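Local coordinates for protein metallo-beta-lactamase (Chryseobacterium indologenes, PDB 3L6N) that hydrolyses the beta-lactam ring of penicillins, cephalosporins and carbapenems with the help of two zinc ions, giving its host resistance to these antibiotics, at residues M34-T38 against I61-L67; G41-V47 against V69-T75; V132-G136 against K185-Y190. One frame throughout, in Å; residues are numbered along the deposited sequence.

Contact 1 of 3, residues M34-T38 against I61-L67; sequences MYLVT and IKKRHNL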
ATOM      1  N   MET A  34       1.780   2.563  -4.243  1.00  3.74           N
ATOM      2  CA  MET A  34       2.005   2.171  -5.634  1.00  3.45           C
ATOM      3  C   MET A  34       0.836   2.597  -6.495  1.00  3.09           C
ATOM      4  O   MET A  34      -0.268   2.813  -6.000  1.00  2.64           O
ATOM      5  CB  MET A  34       2.202   0.649  -5.743  1.00  3.92           C
ATOM      6  CG  MET A  34       3.354   0.153  -4.909  1.00  4.79           C
ATOM      7  SD  MET A  34       3.862  -1.528  -5.300  1.00  7.09           S
ATOM      8  CE  MET A  34       4.854  -1.272  -6.780  1.00  5.68           C
ATOM      9  N   TYR A  35       1.088   2.719  -7.790  1.00  3.33           N
ATOM     10  CA  TYR A  35      -0.018   2.744  -8.735  1.00  3.74           C
ATOM     11  C   TYR A  35       0.277   1.951  -9.990  1.00  3.97           C
ATOM     12  O   TYR A  35       1.425   1.766 -10.359  1.00  4.33           O
ATOM     13  CB  TYR A  35      -0.491   4.175  -9.041  1.00  4.08           C
ATOM     14  CG  TYR A  35       0.378   5.068  -9.913  1.00  3.95           C
ATOM     15  CD1 TYR A  35       0.454   4.886 -11.300  1.00  2.00           C
ATOM     16  CD2 TYR A  35       1.061   6.161  -9.354  1.00  3.85           C
ATOM     17  CE1 TYR A  35       1.218   5.760 -12.120  1.00  2.00           C
ATOM     18  CE2 TYR A  35       1.823   7.011 -10.146  1.00  4.48           C
ATOM     19  CZ  TYR A  35       1.896   6.821 -11.514  1.00  3.00           C
ATOM     20  OH  TYR A  35       2.637   7.687 -12.280  1.00  4.40           O
ATOM     21  N   LEU A  36      -0.777   1.466 -10.633  1.00  3.83           N
ATOM     22  CA  LEU A  36      -0.617   0.603 -11.802  1.00  4.31           C
ATOM     23  C   LEU A  36      -1.399   1.185 -12.967  1.00  4.20           C
ATOM     24  O   LEU A  36      -2.605   1.382 -12.870  1.00  4.90           O
ATOM     25  CB  LEU A  36      -1.110  -0.813 -11.473  1.00  4.30           C
ATOM     26  CG  LEU A  36      -1.044  -1.889 -12.567  1.00  5.26           C
ATOM     27  CD1 LEU A  36       0.369  -2.153 -13.030  1.00  6.77           C
ATOM     28  CD2 LEU A  36      -1.695  -3.170 -12.027  1.00  8.58           C
ATOM     29  N   VAL A  37      -0.694   1.483 -14.060  1.00  4.41           N
ATOM     30  CA  VAL A  37      -1.340   2.015 -15.265  1.00  4.87           C
ATOM     31  C   VAL A  37      -1.954   0.835 -16.005  1.00  6.00           C
ATOM     32  O   VAL A  37      -1.296  -0.180 -16.170  1.00  7.88           O
ATOM     33  CB  VAL A  37      -0.330   2.696 -16.178  1.00  5.04           C
ATOM     34  CG1 VAL A  37      -1.016   3.202 -17.427  1.00  5.35           C
ATOM     35  CG2 VAL A  37       0.329   3.873 -15.441  1.00  4.93           C
ATOM     36  N   THR A  38      -3.215   0.969 -16.397  1.00  6.32           N
ATOM     37  CA  THR A  38      -3.889  -0.079 -17.182  1.00  6.88           C
ATOM     38  C   THR A  38      -4.522   0.575 -18.394  1.00  7.77           C
ATOM     39  O   THR A  38      -4.626   1.797 -18.458  1.00  8.47           O
ATOM     40  CB  THR A  38      -4.991  -0.844 -16.372  1.00  6.68           C
ATOM     41  OG1 THR A  38      -6.257  -0.180 -16.494  1.00  6.63           O
ATOM     42  CG2 THR A  38      -4.615  -0.989 -14.880  1.00  6.61           C
ATOM     43  N   ILE A  61      -1.072  12.299 -12.306  1.00  5.78           N
ATOM     44  CA  ILE A  61      -1.273  11.063 -13.056  1.00  6.01           C
ATOM     45  C   ILE A  61      -1.952  11.326 -14.411  1.00  6.43           C
ATOM     46  O   ILE A  61      -1.555  10.747 -15.426  1.00  6.08           O
ATOM     47  CB  ILE A  61      -2.051  10.025 -12.203  1.00  5.76           C
ATOM     48  CG1 ILE A  61      -1.170   9.528 -11.051  1.00  5.60           C
ATOM     49  CG2 ILE A  61      -2.559   8.840 -13.058  1.00  5.74           C
ATOM     50  CD1 ILE A  61      -1.928   8.710  -9.982  1.00  4.92           C
ATOM     51  N   LYS A  62      -2.950  12.214 -14.433  1.00  6.72           N
ATOM     52  CA  LYS A  62      -3.607  12.586 -15.688  1.00  7.74           C
ATOM     53  C   LYS A  62      -2.633  13.218 -16.683  1.00  8.03           C
ATOM     54  O   LYS A  62      -2.641  12.894 -17.872  1.00  8.66           O
ATOM     55  CB  LYS A  62      -4.800  13.525 -15.419  1.00  7.97           C
ATOM     56  CG  LYS A  62      -5.431  14.128 -16.689  1.00 10.40           C
ATOM     57  CD  LYS A  62      -6.002  13.073 -17.627  1.00 13.87           C
ATOM     58  CE  LYS A  62      -6.621  13.738 -18.868  1.00 15.04           C
ATOM     59  NZ  LYS A  62      -7.266  12.729 -19.769  1.00 15.69           N
ATOM     60  N   LYS A  63      -1.792  14.123 -16.202  1.00  8.00           N
ATOM     61  CA  LYS A  63      -0.810  14.779 -17.074  1.00  8.50           C
ATOM     62  C   LYS A  63       0.243  13.787 -17.591  1.00  7.99           C
ATOM     63  O   LYS A  63       0.648  13.850 -18.762  1.00  8.04           O
ATOM     64  CB  LYS A  63      -0.150  15.941 -16.326  1.00  9.04           C
ATOM     65  CG  LYS A  63       0.818  16.781 -17.144  1.00 12.54           C
ATOM     66  CD  LYS A  63       1.329  17.925 -16.276  1.00 16.85           C
ATOM     67  CE  LYS A  63       2.514  18.630 -16.904  1.00 20.18           C
ATOM     68  NZ  LYS A  63       2.987  19.723 -16.003  1.00 22.07           N
ATOM     69  N   ARG A  64       0.664  12.868 -16.721  1.00  6.94           N
ATOM     70  CA  ARG A  64       1.708  11.896 -17.037  1.00  6.64           C
ATOM     71  C   ARG A  64       1.225  10.835 -18.011  1.00  6.22           C
ATOM     72  O   ARG A  64       1.935  10.489 -18.953  1.00  6.62           O
ATOM     73  CB  ARG A  64       2.206  11.211 -15.753  1.00  6.84           C
ATOM     74  CG  ARG A  64       3.496  10.423 -15.907  1.00  7.77           C
ATOM     75  CD  ARG A  64       4.034  10.111 -14.508  1.00  9.99           C
ATOM     76  NE  ARG A  64       5.271   9.327 -14.518  1.00 13.06           N
ATOM     77  CZ  ARG A  64       6.413   9.708 -13.953  1.00 13.49           C
ATOM     78  NH1 ARG A  64       6.501  10.889 -13.346  1.00 15.34           N
ATOM     79  NH2 ARG A  64       7.471   8.906 -13.990  1.00 15.95           N
ATOM     80  N   HIS A  65       0.018  10.332 -17.777  1.00  6.11           N
ATOM     81  CA  HIS A  65      -0.466   9.148 -18.489  1.00  5.89           C
ATOM     82  C   HIS A  65      -1.693   9.373 -19.359  1.00  6.06           C
ATOM     83  O   HIS A  65      -2.093   8.474 -20.098  1.00  6.32           O
ATOM     84  CB  HIS A  65      -0.762   8.031 -17.487  1.00  5.65           C
ATOM     85  CG  HIS A  65       0.395   7.701 -16.604  1.00  4.66           C
ATOM     86  ND1 HIS A  65       1.540   7.091 -17.075  1.00  5.53           N
ATOM     87  CD2 HIS A  65       0.592   7.904 -15.279  1.00  5.47           C
ATOM     88  CE1 HIS A  65       2.389   6.926 -16.076  1.00  4.63           C
ATOM     89  NE2 HIS A  65       1.834   7.401 -14.974  1.00  4.36           N
ATOM     90  N   ASN A  66      -2.282  10.561 -19.259  1.00  6.52           N
ATOM     91  CA  ASN A  66      -3.536  10.887 -19.961  1.00  6.69           C
ATOM     92  C   ASN A  66      -4.699   9.976 -19.555  1.00  7.23           C
ATOM     93  O   ASN A  66      -5.640   9.731 -20.335  1.00  7.13           O
ATOM     94  CB  ASN A  66      -3.311  10.872 -21.481  1.00  6.51           C
ATOM     95  CG  ASN A  66      -4.188  11.872 -22.205  1.00  7.27           C
ATOM     96  OD1 ASN A  66      -4.901  12.649 -21.579  1.00  9.35           O
ATOM     97  ND2 ASN A  66      -4.124  11.869 -23.538  1.00  7.98           N
ATOM     98  N   LEU A  67      -4.611   9.470 -18.329  1.00  7.03           N
ATOM     99  CA  LEU A  67      -5.595   8.544 -17.781  1.00  7.58           C
ATOM    100  C   LEU A  67      -6.064   8.968 -16.400  1.00  7.65           C
ATOM    101  O   LEU A  67      -5.302   9.563 -15.633  1.00  8.37           O
ATOM    102  CB  LEU A  67      -5.015   7.133 -17.721  1.00  7.90           C
ATOM    103  CG  LEU A  67      -4.871   6.445 -19.081  1.00  9.83           C
ATOM    104  CD1 LEU A  67      -3.924   5.262 -18.977  1.00 13.92           C
ATOM    105  CD2 LEU A  67      -6.222   6.009 -19.622  1.00 12.04           C
TER

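Contact 2 of 3, residues G41-V47 against V69-T75; sequences GVVLFDV and VVAVFAT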
ATOM      1  N   GLY A  41      -7.406   2.846 -17.275  1.00  8.51           N
ATOM      2  CA  GLY A  41      -7.177   3.847 -16.243  1.00  7.42           C
ATOM      3  C   GLY A  41      -6.194   3.372 -15.196  1.00  6.02           C
ATOM      4  O   GLY A  41      -5.645   2.282 -15.295  1.00  6.89           O
ATOM      5  N   VAL A  42      -5.973   4.205 -14.187  1.00  5.43           N
ATOM      6  CA  VAL A  42      -4.926   3.927 -13.200  1.00  4.66           C
ATOM      7  C   VAL A  42      -5.520   3.396 -11.894  1.00  4.93           C
ATOM      8  O   VAL A  42      -6.537   3.901 -11.409  1.00  5.75           O
ATOM      9  CB  VAL A  42      -4.077   5.192 -12.963  1.00  4.94           C
ATOM     10  CG1 VAL A  42      -3.039   4.983 -11.878  1.00  4.92           C
ATOM     11  CG2 VAL A  42      -3.399   5.604 -14.266  1.00  3.89           C
ATOM     12  N   VAL A  43      -4.871   2.377 -11.339  1.00  4.42           N
ATOM     13  CA  VAL A  43      -5.287   1.798 -10.059  1.00  4.36           C
ATOM     14  C   VAL A  43      -4.301   2.265  -8.986  1.00  3.99           C
ATOM     15  O   VAL A  43      -3.101   2.054  -9.140  1.00  4.54           O
ATOM     16  CB  VAL A  43      -5.262   0.257 -10.125  1.00  4.15           C
ATOM     17  CG1 VAL A  43      -5.698  -0.334  -8.800  1.00  5.54           C
ATOM     18  CG2 VAL A  43      -6.192  -0.238 -11.257  1.00  6.10           C
ATOM     19  N   LEU A  44      -4.803   2.903  -7.923  1.00  4.25           N
ATOM     20  CA  LEU A  44      -3.954   3.260  -6.770  1.00  4.05           C
ATOM     21  C   LEU A  44      -3.950   2.140  -5.761  1.00  4.38           C
ATOM     22  O   LEU A  44      -4.996   1.541  -5.489  1.00  5.23           O
ATOM     23  CB  LEU A  44      -4.466   4.509  -6.043  1.00  4.03           C
ATOM     24  CG  LEU A  44      -4.571   5.805  -6.824  1.00  4.49           C
ATOM     25  CD1 LEU A  44      -4.945   6.909  -5.845  1.00  5.76           C
ATOM     26  CD2 LEU A  44      -3.253   6.148  -7.520  1.00  4.80           C
ATOM     27  N   PHE A  45      -2.764   1.872  -5.213  1.00  3.18           N
ATOM     28  CA  PHE A  45      -2.600   1.002  -4.060  1.00  3.13           C
ATOM     29  C   PHE A  45      -2.122   1.844  -2.902  1.00  3.39           C
ATOM     30  O   PHE A  45      -0.939   2.178  -2.807  1.00  4.19           O
ATOM     31  CB  PHE A  45      -1.650  -0.159  -4.379  1.00  3.01           C
ATOM     32  CG  PHE A  45      -2.170  -1.046  -5.463  1.00  3.94           C
ATOM     33  CD1 PHE A  45      -1.835  -0.810  -6.789  1.00  3.06           C
ATOM     34  CD2 PHE A  45      -3.047  -2.087  -5.158  1.00  4.36           C
ATOM     35  CE1 PHE A  45      -2.350  -1.606  -7.804  1.00  3.41           C
ATOM     36  CE2 PHE A  45      -3.561  -2.893  -6.168  1.00  4.29           C
ATOM     37  CZ  PHE A  45      -3.201  -2.648  -7.498  1.00  3.86           C
ATOM     38  N   ASP A  46      -3.088   2.174  -2.043  1.00  2.59           N
ATOM     39  CA  ASP A  46      -2.948   3.156  -0.965  1.00  3.30           C
ATOM     40  C   ASP A  46      -2.845   4.563  -1.516  1.00  3.42           C
ATOM     41  O   ASP A  46      -2.547   4.767  -2.691  1.00  4.02           O
ATOM     42  CB  ASP A  46      -1.820   2.786  -0.005  1.00  3.24           C
ATOM     43  CG  ASP A  46      -2.053   1.435   0.613  1.00  5.00           C
ATOM     44  OD1 ASP A  46      -3.193   1.217   1.064  1.00  5.67           O
ATOM     45  OD2 ASP A  46      -1.118   0.602   0.643  1.00  5.71           O
ATOM     46  N   VAL A  47      -3.129   5.531  -0.650  1.00  3.59           N
ATOM     47  CA  VAL A  47      -3.339   6.923  -1.072  1.00  3.95           C
ATOM     48  C   VAL A  47      -2.321   7.848  -0.405  1.00  4.16           C
ATOM     49  O   VAL A  47      -1.673   7.443   0.575  1.00  5.09           O
ATOM     50  CB  VAL A  47      -4.777   7.391  -0.735  1.00  3.69           C
ATOM     51  CG1 VAL A  47      -5.811   6.512  -1.433  1.00  5.32           C
ATOM     52  CG2 VAL A  47      -5.017   7.392   0.773  1.00  5.68           C
ATOM     53  N   VAL A  69      -7.659   8.087 -12.509  1.00  7.93           N
ATOM     54  CA  VAL A  69      -7.699   7.030 -11.496  1.00  8.11           C
ATOM     55  C   VAL A  69      -9.085   6.379 -11.539  1.00  8.73           C
ATOM     56  O   VAL A  69     -10.112   7.066 -11.440  1.00  9.72           O
ATOM     57  CB  VAL A  69      -7.413   7.582 -10.094  1.00  7.68           C
ATOM     58  CG1 VAL A  69      -7.621   6.498  -9.032  1.00  7.36           C
ATOM     59  CG2 VAL A  69      -5.997   8.119 -10.031  1.00  8.56           C
ATOM     60  N   VAL A  70      -9.103   5.061 -11.703  1.00  9.20           N
ATOM     61  CA  VAL A  70     -10.364   4.324 -11.822  1.00  9.92           C
ATOM     62  C   VAL A  70     -10.625   3.338 -10.691  1.00  9.86           C
ATOM     63  O   VAL A  70     -11.718   2.783 -10.602  1.00 10.04           O
ATOM     64  CB  VAL A  70     -10.512   3.638 -13.215  1.00 10.23           C
ATOM     65  CG1 VAL A  70     -10.422   4.697 -14.322  1.00 11.90           C
ATOM     66  CG2 VAL A  70      -9.481   2.513 -13.417  1.00  9.95           C
ATOM     67  N   ALA A  71      -9.635   3.126  -9.819  1.00  8.56           N
ATOM     68  CA  ALA A  71      -9.812   2.239  -8.668  1.00  7.67           C
ATOM     69  C   ALA A  71      -8.781   2.561  -7.600  1.00  7.11           C
ATOM     70  O   ALA A  71      -7.648   2.962  -7.916  1.00  6.92           O
ATOM     71  CB  ALA A  71      -9.703   0.786  -9.086  1.00  7.69           C
ATOM     72  N   VAL A  72      -9.174   2.390  -6.341  1.00  6.27           N
ATOM     73  CA  VAL A  72      -8.253   2.590  -5.216  1.00  6.06           C
ATOM     74  C   VAL A  72      -8.365   1.368  -4.325  1.00  6.34           C
ATOM     75  O   VAL A  72      -9.472   1.027  -3.882  1.00  5.95           O
ATOM     76  CB  VAL A  72      -8.634   3.850  -4.410  1.00  6.24           C
ATOM     77  CG1 VAL A  72      -7.749   3.998  -3.161  1.00  5.55           C
ATOM     78  CG2 VAL A  72      -8.538   5.100  -5.291  1.00  6.79           C
ATOM     79  N   PHE A  73      -7.239   0.697  -4.089  1.00  5.76           N
ATOM     80  CA  PHE A  73      -7.172  -0.446  -3.169  1.00  5.43           C
ATOM     81  C   PHE A  73      -6.431  -0.049  -1.896  1.00  5.26           C
ATOM     82  O   PHE A  73      -5.349   0.519  -1.974  1.00  5.24           O
ATOM     83  CB  PHE A  73      -6.440  -1.622  -3.828  1.00  6.31           C
ATOM     84  CG  PHE A  73      -7.266  -2.373  -4.830  1.00  6.66           C
ATOM     85  CD1 PHE A  73      -7.561  -1.824  -6.079  1.00  6.85           C
ATOM     86  CD2 PHE A  73      -7.724  -3.655  -4.530  1.00  6.99           C
ATOM     87  CE1 PHE A  73      -8.319  -2.525  -7.015  1.00  7.88           C
ATOM     88  CE2 PHE A  73      -8.490  -4.374  -5.463  1.00  8.33           C
ATOM     89  CZ  PHE A  73      -8.785  -3.802  -6.711  1.00  7.31           C
ATOM     90  N   ALA A  74      -7.010  -0.366  -0.740  1.00  5.05           N
ATOM     91  CA  ALA A  74      -6.377  -0.067   0.555  1.00  4.44           C
ATOM     92  C   ALA A  74      -5.765  -1.321   1.139  1.00  5.02           C
ATOM     93  O   ALA A  74      -6.418  -2.371   1.165  1.00  5.61           O
ATOM     94  CB  ALA A  74      -7.422   0.496   1.535  1.00  4.52           C
ATOM     95  N   THR A  75      -4.522  -1.218   1.615  1.00  4.59           N
ATOM     96  CA  THR A  75      -3.848  -2.379   2.194  1.00  4.58           C
ATOM     97  C   THR A  75      -3.973  -2.484   3.719  1.00  4.20           C
ATOM     98  O   THR A  75      -3.517  -3.462   4.319  1.00  3.68           O
ATOM     99  CB  THR A  75      -2.375  -2.537   1.743  1.00  4.91           C
ATOM    100  OG1 THR A  75      -1.598  -1.448   2.249  1.00  5.25           O
ATOM    101  CG2 THR A  75      -2.270  -2.603   0.221  1.00  5.70           C
TER

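Contact 3 of 3, residues V132-G136 against K185-Y190; sequences VDFLG and KLKAKY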
ATOM      1  N   VAL A 132      -4.498  -9.574  -4.152  1.00  8.22           N
ATOM      2  CA  VAL A 132      -4.397  -9.049  -2.791  1.00  8.77           C
ATOM      3  C   VAL A 132      -4.444 -10.247  -1.848  1.00  9.91           C
ATOM      4  O   VAL A 132      -5.402 -11.022  -1.890  1.00 10.56           O
ATOM      5  CB  VAL A 132      -5.534  -8.064  -2.465  1.00  8.71           C
ATOM      6  CG1 VAL A 132      -5.364  -7.517  -1.045  1.00  8.08           C
ATOM      7  CG2 VAL A 132      -5.586  -6.938  -3.491  1.00  8.81           C
ATOM      8  N   ASP A 133      -3.407 -10.406  -1.031  1.00  9.78           N
ATOM      9  CA  ASP A 133      -3.274 -11.579  -0.156  1.00 11.15           C
ATOM     10  C   ASP A 133      -3.299 -11.200   1.320  1.00 10.94           C
ATOM     11  O   ASP A 133      -2.657 -10.228   1.734  1.00 10.24           O
ATOM     12  CB  ASP A 133      -1.959 -12.303  -0.438  1.00 11.63           C
ATOM     13  CG  ASP A 133      -2.083 -13.381  -1.508  1.00 15.81           C
ATOM     14  OD1 ASP A 133      -1.164 -13.469  -2.359  1.00 20.24           O
ATOM     15  OD2 ASP A 133      -3.068 -14.152  -1.487  1.00 18.45           O
ATOM     16  N   PHE A 134      -4.031 -11.975   2.115  1.00 10.86           N
ATOM     17  CA  PHE A 134      -3.936 -11.872   3.560  1.00 11.26           C
ATOM     18  C   PHE A 134      -3.097 -13.040   4.074  1.00 11.56           C
ATOM     19  O   PHE A 134      -3.498 -14.205   3.952  1.00 12.17           O
ATOM     20  CB  PHE A 134      -5.319 -11.870   4.214  1.00 11.15           C
ATOM     21  CG  PHE A 134      -5.261 -11.770   5.703  1.00 11.01           C
ATOM     22  CD1 PHE A 134      -4.938 -10.563   6.304  1.00 11.28           C
ATOM     23  CD2 PHE A 134      -5.489 -12.886   6.503  1.00 12.28           C
ATOM     24  CE1 PHE A 134      -4.857 -10.458   7.688  1.00 11.21           C
ATOM     25  CE2 PHE A 134      -5.412 -12.795   7.883  1.00 12.04           C
ATOM     26  CZ  PHE A 134      -5.099 -11.576   8.476  1.00 11.71           C
ATOM     27  N   LEU A 135      -1.935 -12.726   4.633  1.00 12.29           N
ATOM     28  CA  LEU A 135      -0.984 -13.762   5.065  1.00 12.78           C
ATOM     29  C   LEU A 135      -1.028 -13.974   6.574  1.00 12.50           C
ATOM     30  O   LEU A 135      -0.350 -14.864   7.113  1.00 12.75           O
ATOM     31  CB  LEU A 135       0.441 -13.408   4.630  1.00 13.64           C
ATOM     32  CG  LEU A 135       0.690 -13.234   3.126  1.00 15.40           C
ATOM     33  CD1 LEU A 135       2.025 -12.531   2.890  1.00 16.94           C
ATOM     34  CD2 LEU A 135       0.629 -14.577   2.394  1.00 18.56           C
ATOM     35  N   GLY A 136      -1.824 -13.158   7.261  1.00 11.26           N
ATOM     36  CA  GLY A 136      -1.822 -13.162   8.716  1.00 10.53           C
ATOM     37  C   GLY A 136      -1.649 -11.774   9.299  1.00 10.12           C
ATOM     38  O   GLY A 136      -1.351 -10.818   8.580  1.00  9.73           O
ATOM     39  N   LYS A 185       5.799 -16.645   6.549  1.00 19.30           N
ATOM     40  CA  LYS A 185       4.868 -17.100   5.512  1.00 19.75           C
ATOM     41  C   LYS A 185       5.059 -16.313   4.211  1.00 19.79           C
ATOM     42  O   LYS A 185       5.022 -16.888   3.123  1.00 19.92           O
ATOM     43  CB  LYS A 185       3.412 -16.994   5.975  1.00 19.94           C
ATOM     44  CG  LYS A 185       2.979 -18.067   6.968  1.00 21.96           C
ATOM     45  CD  LYS A 185       1.489 -17.967   7.276  1.00 24.57           C
ATOM     46  CE  LYS A 185       1.071 -19.019   8.299  1.00 26.88           C
ATOM     47  NZ  LYS A 185      -0.391 -18.963   8.589  1.00 29.28           N
ATOM     48  N   LEU A 186       5.254 -14.999   4.333  1.00 19.72           N
ATOM     49  CA  LEU A 186       5.506 -14.140   3.174  1.00 19.66           C
ATOM     50  C   LEU A 186       6.786 -14.583   2.470  1.00 20.30           C
ATOM     51  O   LEU A 186       6.797 -14.789   1.249  1.00 20.24           O
ATOM     52  CB  LEU A 186       5.619 -12.670   3.619  1.00 19.23           C
ATOM     53  CG  LEU A 186       5.813 -11.549   2.587  1.00 17.91           C
ATOM     54  CD1 LEU A 186       5.380 -10.227   3.193  1.00 16.68           C
ATOM     55  CD2 LEU A 186       7.252 -11.452   2.086  1.00 17.33           C
ATOM     56  N   LYS A 187       7.850 -14.714   3.266  1.00 21.26           N
ATOM     57  CA  LYS A 187       9.193 -15.086   2.808  1.00 22.52           C
ATOM     58  C   LYS A 187       9.178 -16.406   2.036  1.00 23.04           C
ATOM     59  O   LYS A 187       9.886 -16.559   1.034  1.00 23.42           O
ATOM     60  CB  LYS A 187      10.134 -15.152   4.022  1.00 22.63           C
ATOM     61  CG  LYS A 187      11.568 -15.597   3.756  1.00 24.29           C
ATOM     62  CD  LYS A 187      12.354 -15.657   5.062  1.00 26.67           C
ATOM     63  CE  LYS A 187      13.742 -16.251   4.843  1.00 28.07           C
ATOM     64  NZ  LYS A 187      14.530 -16.317   6.115  1.00 29.26           N
ATOM     65  N   ALA A 188       8.353 -17.341   2.499  1.00 23.57           N
ATOM     66  CA  ALA A 188       8.226 -18.655   1.877  1.00 23.97           C
ATOM     67  C   ALA A 188       7.376 -18.625   0.603  1.00 24.17           C
ATOM     68  O   ALA A 188       7.634 -19.376  -0.342  1.00 24.53           O
ATOM     69  CB  ALA A 188       7.660 -19.652   2.878  1.00 23.93           C
ATOM     70  N   LYS A 189       6.374 -17.750   0.577  1.00 24.00           N
ATOM     71  CA  LYS A 189       5.414 -17.699  -0.522  1.00 23.69           C
ATOM     72  C   LYS A 189       5.901 -16.906  -1.746  1.00 23.81           C
ATOM     73  O   LYS A 189       5.599 -17.272  -2.881  1.00 23.85           O
ATOM     74  CB  LYS A 189       4.074 -17.135  -0.029  1.00 23.51           C
ATOM     75  CG  LYS A 189       2.980 -17.130  -1.080  1.00 23.71           C
ATOM     76  CD  LYS A 189       1.618 -16.843  -0.494  1.00 24.92           C
ATOM     77  CE  LYS A 189       0.563 -16.831  -1.585  1.00 26.11           C
ATOM     78  NZ  LYS A 189      -0.793 -17.098  -1.058  1.00 27.12           N
ATOM     79  N   TYR A 190       6.635 -15.821  -1.513  1.00 23.98           N
ATOM     80  CA  TYR A 190       7.032 -14.926  -2.611  1.00 24.35           C
ATOM     81  C   TYR A 190       8.524 -14.980  -2.916  1.00 25.04           C
ATOM     82  O   TYR A 190       9.212 -13.954  -2.942  1.00 25.02           O
ATOM     83  CB  TYR A 190       6.570 -13.491  -2.349  1.00 23.95           C
ATOM     84  CG  TYR A 190       5.085 -13.395  -2.144  1.00 22.44           C
ATOM     85  CD1 TYR A 190       4.566 -13.191  -0.872  1.00 21.29           C
ATOM     86  CD2 TYR A 190       4.197 -13.538  -3.215  1.00 19.86           C
ATOM     87  CE1 TYR A 190       3.215 -13.112  -0.663  1.00 21.09           C
ATOM     88  CE2 TYR A 190       2.821 -13.463  -3.015  1.00 20.93           C
ATOM     89  CZ  TYR A 190       2.348 -13.251  -1.729  1.00 20.78           C
ATOM     90  OH  TYR A 190       1.012 -13.161  -1.473  1.00 23.02           O
TER
HETATM   91  O   HOH W   1      -2.999 -16.663  -2.109  1.00 26.71           O

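Contact 1 of 3, residues M34-T38 against I61-L67
Y35 and H65 approach from opposite directions and meet at their rims, Y35 OH lying 2.8 Å from H65 NE2 in a hydrogen bond for which either group could be the donor. The two rings do not stack on each other: their planes stand 77° apart, and the hydroxyl sits in the plane of the imidazole at its edge. Y35 CG sits between the backbone N and the carbonyl carbon (chi1 73°), which carries the phenol across to H65 and I61.

I61 slides past the tyrosine in the opposite sense and lays its terminal methyl over one face of the phenol; I61 CD1 is 4.2 Å from the centroid of the Y35 ring, a CH-pi contact over the face but offset toward the rim. A second, more centred CH-pi contact comes from V37, whose CG2 stands 3.7 Å from the H65 ring centroid and only 8° off the normal. The imidazole is in fact clamped, since CG of R64 lies against its opposite face. The other V37 branch, CG1, reaches L67 CD1 at 3.9 Å. The same leucine methyl approaches the T38 carbonyl oxygen. R64 passes its aliphatic part by the phenol, with CD 3.6 Å from Y35 OH.

N66 leaves the helix with positive phi, and L67 then turns back to the strand. H16 of strand 15-24 stacks on Y35 and also meets H65, while V42 and L44 of strand 41-45 touch both Y35 and I61. The contact therefore places the C-terminal end of helix 54-65 against the large sheet, over strand 27-38 and its two neighbours.

Contact 2 of 3, residues G41-V47 against V69-T75
F45 lies beside F73 with both side chains pointing the same way, but their rings barely overlap: the planes are 30° apart and the centroids 5.5 Å, so the closer meeting is F45 CD2 with F73 CB at 3.7 Å. V43 CG1 approaches F73 CD1 obliquely from the same face of the sheet. On the other face L44, V69 and V72 pack together, and V47, beyond the strand end, brings CG1 within 3.6 Å of V72 CG1.

The backbones run parallel, with the segment axes 26° apart. Four hydrogen bonds alternate between the strands, V70 N to V42 O, L44 N to A71 O, F73 N to L44 O and D46 N to F73 O, and a beta bulge shifts the register by one residue between V42 and V43. G41 has no side chain, and V70 CG1 occupies the side where a CB would point.

Beyond the strands the D46 carboxylate grips T75 twice. OD1 accepts from T75 N at 2.8 Å on its syn side, and OD2 receives the hydroxyl T75 OG1 at 2.6 Å through its syn lone pair. With CG anti to the carbonyl carbon (chi1 -59°), the acid swings across to bridge both groups of one residue. R81 forms a salt bridge to OD2, which would probably help keep the acid ionised.

Strand 41-45, helix 54-65 and strand 69-73 form a beta-alpha-beta crossover of the metallo-beta-lactamase fold. T75 directly precedes the zinc ligand H76, so the D46 bonds probably help fix the backbone where the HxHxD zinc-binding motif begins.

Contact 3 of 3, residues V132-G136 against K185-Y190
L135 reaches into the helix end through its two methyls. Its CB leaves the backbone toward the helix, and CG, anti to the carbonyl carbon (chi1 -59°), aims the fork at the helix end, where the two methyls take different partners. L135 CD1 lies against CB and CG of L186, 3.7 Å from the CB. The same L135 CD1 is 3.8 Å from Y190 CE1, approaching the phenol at its edge and in the ring plane. L135 CD2 rests on K189 CD at 3.8 Å and lies near the Y190 hydroxyl. The backbone carbonyl of the same leucine meets the aliphatic chain of K185, whose CD is 3.6 Å from L135 O.

Next to this apolar patch is a polar one. The hydrogen bond from Y190 OH to D133 OD1 is modelled at 2.4 Å, so short that its exact length is doubtful. OD1 lies in the plane of the tyrosine ring, yet the carboxylate itself is turned 45° from that plane. Its other oxygen, OD2, faces the ammonium group of K189, but D133 OD2 to K189 NZ is a long salt bridge of 3.7 Å. A water closes the gap, donating to OD2 and accepting from NZ, so each carboxylate oxygen has a partner of its own. K189 CG lies over one face of the Y190 ring, and the chain, extended beyond it, carries NZ toward the acid.

W147 meets the tyrosine ring, and V145 of strand 145-148 touches D133, L135 and Y190. The contact joins the exit of strand 128-133 to the C-terminal end of helix 179-189, a helix packed on a sheet as in the alpha-beta/beta-alpha sandwich of metallo-beta-lactamases.

Contacts 1 and 2 interlock along the chain, their segments alternating, and their centres are 11 Å apart. Strands 27-38 and 41-45 are neighbours in the larger sheet, where M34 O to F45 N and L36 N to V43 O, each 2.8 Å, are probable hydrogen bonds. Helix 54-65, used by contact 1, is the connection between the two strands of contact 2. Contact 3 follows later, on the second sheet, 28 Å from contact 1 and 21 Å from contact 2 between centres. F73 CD2 and V132 CG2, 4.1 Å apart, join contacts 2 and 3 between the sheets. Contact 2 leads directly into the zinc ligand H76; contacts 1 and 3 bind outer helices to opposite sides of the fold.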